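Local coordinates for protein alternansucrase (Leuconostoc mesenteroides, PDB 6HVG) that is a large glycoside hydrolase family 70 protein combining a barrel-type domain of the TIM-barrel clan, a bound calcium ion and several choline-binding-type repeats, at residues D581-N586 against Y1247-N1252; I588-Q593 against N625-L630. All coordinates share one frame; numbering follows the deposited sequence.

In the fold
Both contacts include a ligand of one calcium ion in the family 70 region: Asp581 OD1 in contact 1 and, in contact 2, Asn625 O, while the residues that touch there lie farther along the segment. Glu575 and Asp1159 are the other protein ligands, and water 1 lies in both contacts. The contact centres are about 10 Å apart. Strand 580-582 of contact 1 runs through a turn into helix 587-601, one side of contact 2. That turn is gripped by the helix: Gln593 NE2 lies 2.6 Å from Asn584 OD1 and Gln590 NE2 lies 3.0 Å from Asn584 O, both probable hydrogen bonds. The other side is the connection from strand 617-620 of the parallel barrel sheet to helix 629-642.

Contact 1. Residues D581-N586 against Y1247-N1252; sequences DIDNSN and YMNGTN. With CA (calcium ion), chain C.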
loop_
_atom_site.group_PDB
_atom_site.type_symbol
_atom_site.label_atom_id
_atom_site.label_comp_id
_atom_site.label_asym_id
_atom_site.label_seq_id
_atom_site.Cartn_x
_atom_site.Cartn_y
_atom_site.Cartn_z
ATOM N N ASP A 581 11.457 2.587 -10.883
ATOM C CA ASP A 581 11.046 3.979 -11.034
ATOM C C ASP A 581 11.996 4.682 -12.016
ATOM O O ASP A 581 13.187 4.752 -11.794
ATOM C CB ASP A 581 11.015 4.670 -9.668
ATOM C CG ASP A 581 10.521 6.050 -9.730
ATOM O OD1 ASP A 581 9.291 6.267 -9.780
ATOM O OD2 ASP A 581 11.382 6.957 -9.673
ATOM N N ILE A 582 11.437 5.178 -13.106
ATOM C CA ILE A 582 12.169 5.883 -14.143
ATOM C C ILE A 582 12.570 7.299 -13.690
ATOM O O ILE A 582 11.776 8.021 -13.095
ATOM C CB ILE A 582 11.323 5.942 -15.435
ATOM C CG1 ILE A 582 11.203 4.526 -16.010
ATOM C CG2 ILE A 582 11.930 6.908 -16.451
ATOM C CD1 ILE A 582 10.137 4.380 -17.075
ATOM N N ASP A 583 13.818 7.672 -13.973
ATOM C CA ASP A 583 14.334 8.996 -13.636
ATOM C C ASP A 583 13.888 10.025 -14.678
ATOM O O ASP A 583 14.635 10.355 -15.614
ATOM C CB ASP A 583 15.851 8.949 -13.539
ATOM C CG ASP A 583 16.473 10.293 -13.202
ATOM O OD1 ASP A 583 15.749 11.213 -12.743
ATOM O OD2 ASP A 583 17.707 10.414 -13.415
ATOM N N ASN A 584 12.668 10.530 -14.503
ATOM C CA ASN A 584 12.134 11.592 -15.365
ATOM C C ASN A 584 12.724 12.998 -15.118
ATOM O O ASN A 584 12.358 13.936 -15.804
ATOM C CB ASN A 584 10.607 11.628 -15.271
ATOM C CG ASN A 584 9.960 10.319 -15.720
ATOM O OD1 ASN A 584 10.256 9.794 -16.788
ATOM N ND2 ASN A 584 9.078 9.783 -14.893
ATOM N N SER A 585 13.662 13.135 -14.179
ATOM C CA SER A 585 14.410 14.404 -13.999
ATOM C C SER A 585 15.615 14.536 -14.925
ATOM O O SER A 585 16.223 15.614 -14.993
ATOM C CB SER A 585 14.909 14.553 -12.561
ATOM O OG SER A 585 16.101 13.818 -12.348
ATOM N N ASN A 586 15.983 13.444 -15.601
ATOM C CA ASN A 586 17.095 13.427 -16.547
ATOM C C ASN A 586 16.676 13.893 -17.937
ATOM O O ASN A 586 15.861 13.248 -18.575
ATOM C CB ASN A 586 17.640 11.998 -16.626
ATOM C CG ASN A 586 18.851 11.858 -17.539
ATOM O OD1 ASN A 586 19.037 12.609 -18.504
ATOM N ND2 ASN A 586 19.671 10.870 -17.243
ATOM N N TYR A 1247 19.311 5.266 -15.908
ATOM C CA TYR A 1247 18.100 6.019 -16.181
ATOM C C TYR A 1247 16.996 5.791 -15.147
ATOM O O TYR A 1247 15.872 6.271 -15.312
ATOM C CB TYR A 1247 17.603 5.682 -17.587
ATOM C CG TYR A 1247 18.560 6.077 -18.697
ATOM C CD1 TYR A 1247 19.078 7.367 -18.770
ATOM C CD2 TYR A 1247 18.924 5.176 -19.690
ATOM C CE1 TYR A 1247 19.942 7.738 -19.781
ATOM C CE2 TYR A 1247 19.796 5.542 -20.708
ATOM C CZ TYR A 1247 20.304 6.831 -20.744
ATOM O OH TYR A 1247 21.171 7.237 -21.736
ATOM N N MET A 1248 17.330 5.138 -14.046
ATOM C CA MET A 1248 16.340 4.780 -13.028
ATOM C C MET A 1248 16.644 5.449 -11.696
ATOM O O MET A 1248 17.795 5.637 -11.342
ATOM C CB MET A 1248 16.324 3.256 -12.814
ATOM C CG MET A 1248 16.012 2.436 -14.058
ATOM S SD MET A 1248 14.297 2.523 -14.556
ATOM C CE MET A 1248 14.400 1.818 -16.178
ATOM N N ASN A 1249 15.595 5.777 -10.950
ATOM C CA ASN A 1249 15.723 6.261 -9.590
ATOM C C ASN A 1249 15.873 5.126 -8.607
ATOM O O ASN A 1249 16.548 5.267 -7.587
ATOM C CB ASN A 1249 14.497 7.075 -9.200
ATOM C CG ASN A 1249 14.418 8.403 -9.930
ATOM O OD1 ASN A 1249 15.430 8.963 -10.338
ATOM N ND2 ASN A 1249 13.200 8.902 -10.114
ATOM N N GLY A 1250 15.248 3.997 -8.889
ATOM C CA GLY A 1250 15.345 2.874 -7.978
ATOM C C GLY A 1250 14.422 1.741 -8.320
ATOM O O GLY A 1250 14.025 1.581 -9.479
ATOM N N THR A 1251 14.117 0.930 -7.312
ATOM C CA THR A 1251 13.330 -0.275 -7.484
ATOM C C THR A 1251 12.616 -0.602 -6.176
ATOM O O THR A 1251 13.009 -0.155 -5.115
ATOM C CB THR A 1251 14.210 -1.485 -7.880
ATOM O OG1 THR A 1251 13.408 -2.673 -7.898
ATOM C CG2 THR A 1251 15.337 -1.693 -6.893
ATOM N N ASN A 1252 11.553 -1.387 -6.275
ATOM C CA ASN A 1252 11.010 -2.040 -5.111
ATOM C C ASN A 1252 12.027 -3.094 -4.667
ATOM O O ASN A 1252 12.761 -3.640 -5.491
ATOM C CB ASN A 1252 9.663 -2.695 -5.426
ATOM C CG ASN A 1252 9.766 -3.735 -6.517
ATOM O OD1 ASN A 1252 10.248 -3.451 -7.619
ATOM N ND2 ASN A 1252 9.318 -4.942 -6.225
HETATM CA CA CA C . 8.660 8.050 -9.883
HETATM O O HOH W 1 9.207 8.090 -12.189
HETATM O O HOH W 2 13.584 11.633 -11.012
#
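Asp581 and Ile582 pair with Gly1250 and Met1248 in an antiparallel sheet interrupted by a beta bulge: Asp581–Gly1250 is a hydrogen-bonded pair, Ile582–Met1248 a non-hydrogen-bonded one, and the register slips by one residue between them. Three backbone bonds trace the join. Asp581 N donates to Gly1250 O, and Asn1249 N to Asp581 O. Beyond the strand end, Asp583 N donates to Tyr1247 O at 2.8 Å. Strand 534-537 continues the sheet beside 1248-1252.

The polar side-chain contact sets Asn1249 against the carboxylate of Asp581. CG anti to the backbone N (chi1 -176°) directs this carboxylate toward the metal, and chi2 of 80° sets which oxygen meets which partner. Asp581 OD1 binds the calcium ion at 1.9 Å. Asp581 OD2, 2.9 Å from the ion but not counted as a ligand, accepts from Asn1249 ND2 at 2.7 Å, met nearly along its C-O axis, with the amide and carboxylate planes 30° apart. Asn1249 is therefore a second-shell residue that, together with the metal bond, restrains the rotation of the carboxylate. Glu575, Asn625, Asp1159 and water 1, which also donates to Ile582 O, complete the site.

Apolar contact is slight: Ile582 CG1 meets Met1248 SD at 4.0 Å. Farther along, Asn586 ND2 approaches the edge of the Tyr1247 ring, 3.9 Å from CD1. Asn586 OD1, at the N-cap of helix 587-601, accepts from Ile588 N.

Water 2 ties the turn to the strand. Asp583 OD1 already accepts from Ser585 N, closing an Asx turn, and from Ser585 OG; it also accepts from water 2, which in turn takes a hydrogen from Asn1249 ND2 at 2.9 Å.

Contact 2. Residues I588-Q593 against N625-L630; sequences IVQAEQ and NVDADL. With CA (calcium ion), chain C.
The amide tip of Gln590 reaches the flank of the Asp629 carboxylate, NE2 lying beside OD2 and CB, with the amide and carboxylate planes almost perpendicular (88°). The glutamine chain is extended beyond CG, which carries NE2 from helix 587-601 across to Asp629 OD2. The bond measures 3.1 Å between NE2 and OD2, is moderately bent (146° at the hydrogen), and uses the anti lone pair of OD2, on the side away from the other oxygen. NE2 has a second acceptor, so the amide nitrogen is held between Asn584 O, in the turn before its own helix, and Asp629 OD2.

Gln593, one helical turn on, lies differently. Its chain folds back at chi2 (-71°), presenting the aliphatic part rather than the amide: CG lies 4.0 Å from Leu630 CD2, and CB lies 4.1 Å from the same methyl. The polar end is occupied by Arg1115 and by Asn584. Trp1156 of strand 1151-1156 touches both Gln593 and Leu630.

On the other segment, Asp627 OD1 accepts from Asp629 N at 3.1 Å, a capping bond at the turn leading into helix 629-642. Upstream, Asn625 O binds the calcium ion at 2.3 Å.

Ser1229 OG is hydrogen-bonded to OD2 of both Asp627 and Asp629. Two buried carboxylates thus lie close together, and their charge is probably moderated by that shared hydroxyl, with Gln590 NE2 on Asp629 and Asp629 N on Asp627.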
loop_
_atom_site.group_PDB
_atom_site.type_symbol
_atom_site.label_atom_id
_atom_site.label_comp_id
_atom_site.label_asym_id
_atom_site.label_seq_id
_atom_site.Cartn_x
_atom_site.Cartn_y
_atom_site.Cartn_z
ATOM N N ILE A 588 17.802 13.482 -20.847
ATOM C CA ILE A 588 17.810 12.407 -21.842
ATOM C C ILE A 588 16.547 11.551 -21.753
ATOM O O ILE A 588 15.988 11.169 -22.768
ATOM C CB ILE A 588 19.077 11.524 -21.719
ATOM C CG1 ILE A 588 20.331 12.332 -22.114
ATOM C CG2 ILE A 588 18.980 10.304 -22.628
ATOM C CD1 ILE A 588 21.637 11.767 -21.593
ATOM N N VAL A 589 16.117 11.250 -20.540
ATOM C CA VAL A 589 14.928 10.439 -20.324
ATOM C C VAL A 589 13.687 11.257 -20.672
ATOM O O VAL A 589 12.727 10.714 -21.202
ATOM C CB VAL A 589 14.861 9.915 -18.865
ATOM C CG1 VAL A 589 13.521 9.246 -18.556
ATOM C CG2 VAL A 589 16.006 8.947 -18.623
ATOM N N GLN A 590 13.726 12.560 -20.401
ATOM C CA GLN A 590 12.641 13.449 -20.783
ATOM C C GLN A 590 12.419 13.457 -22.293
ATOM O O GLN A 590 11.276 13.415 -22.754
ATOM C CB GLN A 590 12.897 14.868 -20.277
ATOM C CG GLN A 590 12.791 14.995 -18.768
ATOM C CD GLN A 590 13.017 16.412 -18.269
ATOM O OE1 GLN A 590 13.403 17.294 -19.034
ATOM N NE2 GLN A 590 12.788 16.633 -16.965
ATOM N N ALA A 591 13.503 13.495 -23.055
ATOM C CA ALA A 591 13.427 13.424 -24.524
ATOM C C ALA A 591 12.789 12.107 -24.959
ATOM O O ALA A 591 11.977 12.087 -25.887
ATOM C CB ALA A 591 14.818 13.555 -25.161
ATOM N N GLU A 592 13.167 11.012 -24.302
ATOM C CA GLU A 592 12.636 9.696 -24.651
ATOM C C GLU A 592 11.125 9.613 -24.365
ATOM O O GLU A 592 10.378 8.993 -25.110
ATOM C CB GLU A 592 13.401 8.613 -23.902
ATOM C CG GLU A 592 12.818 7.223 -24.045
ATOM C CD GLU A 592 12.493 6.856 -25.476
ATOM O OE1 GLU A 592 13.171 7.345 -26.397
ATOM O OE2 GLU A 592 11.583 6.030 -25.652
ATOM N N GLN A 593 10.681 10.269 -23.299
ATOM C CA GLN A 593 9.263 10.302 -22.975
ATOM C C GLN A 593 8.490 11.068 -24.061
ATOM O O GLN A 593 7.352 10.741 -24.357
ATOM C CB GLN A 593 9.012 10.946 -21.618
ATOM C CG GLN A 593 9.653 10.289 -20.427
ATOM C CD GLN A 593 9.043 8.975 -20.055
ATOM O OE1 GLN A 593 8.211 8.397 -20.751
ATOM N NE2 GLN A 593 9.452 8.505 -18.925
ATOM N N ASN A 625 3.847 11.263 -8.800
ATOM C CA ASN A 625 4.941 10.321 -8.582
ATOM C C ASN A 625 6.094 10.443 -9.598
ATOM O O ASN A 625 6.954 9.556 -9.653
ATOM C CB ASN A 625 4.391 8.913 -8.643
ATOM C CG ASN A 625 3.095 8.786 -7.916
ATOM O OD1 ASN A 625 2.035 9.007 -8.496
ATOM N ND2 ASN A 625 3.157 8.365 -6.661
ATOM N N VAL A 626 6.098 11.524 -10.382
ATOM C CA VAL A 626 7.094 11.786 -11.408
ATOM C C VAL A 626 7.498 13.268 -11.424
ATOM O O VAL A 626 6.960 14.077 -10.672
ATOM C CB VAL A 626 6.581 11.407 -12.810
ATOM C CG1 VAL A 626 6.153 9.947 -12.849
ATOM C CG2 VAL A 626 5.455 12.330 -13.274
ATOM N N ASP A 627 8.483 13.600 -12.254
ATOM C CA ASP A 627 8.973 14.982 -12.404
ATOM C C ASP A 627 7.975 15.798 -13.221
ATOM O O ASP A 627 7.653 15.465 -14.367
ATOM C CB ASP A 627 10.360 15.004 -13.069
ATOM C CG ASP A 627 11.050 16.363 -12.970
ATOM O OD1 ASP A 627 10.436 17.407 -13.272
ATOM O OD2 ASP A 627 12.232 16.386 -12.617
ATOM N N ALA A 628 7.482 16.870 -12.622
ATOM C CA ALA A 628 6.398 17.646 -13.215
ATOM C C ALA A 628 6.757 18.340 -14.547
ATOM O O ALA A 628 5.878 18.858 -15.233
ATOM C CB ALA A 628 5.901 18.655 -12.202
ATOM N N ASP A 629 8.035 18.364 -14.907
ATOM C CA ASP A 629 8.445 18.812 -16.240
ATOM C C ASP A 629 7.704 18.098 -17.357
ATOM O O ASP A 629 7.474 18.676 -18.412
ATOM C CB ASP A 629 9.940 18.575 -16.452
ATOM C CG ASP A 629 10.826 19.566 -15.701
ATOM O OD1 ASP A 629 10.347 20.663 -15.315
ATOM O OD2 ASP A 629 12.025 19.232 -15.534
ATOM N N LEU A 630 7.331 16.846 -17.129
ATOM C CA LEU A 630 6.640 16.076 -18.140
ATOM C C LEU A 630 5.336 16.717 -18.575
ATOM O O LEU A 630 4.896 16.511 -19.708
ATOM C CB LEU A 630 6.385 14.637 -17.669
ATOM C CG LEU A 630 7.602 13.735 -17.475
ATOM C CD1 LEU A 630 7.154 12.318 -17.154
ATOM C CD2 LEU A 630 8.507 13.744 -18.698
HETATM CA CA CA C . 8.660 8.050 -9.883
HETATM O O HOH W 1 9.207 8.090 -12.189
#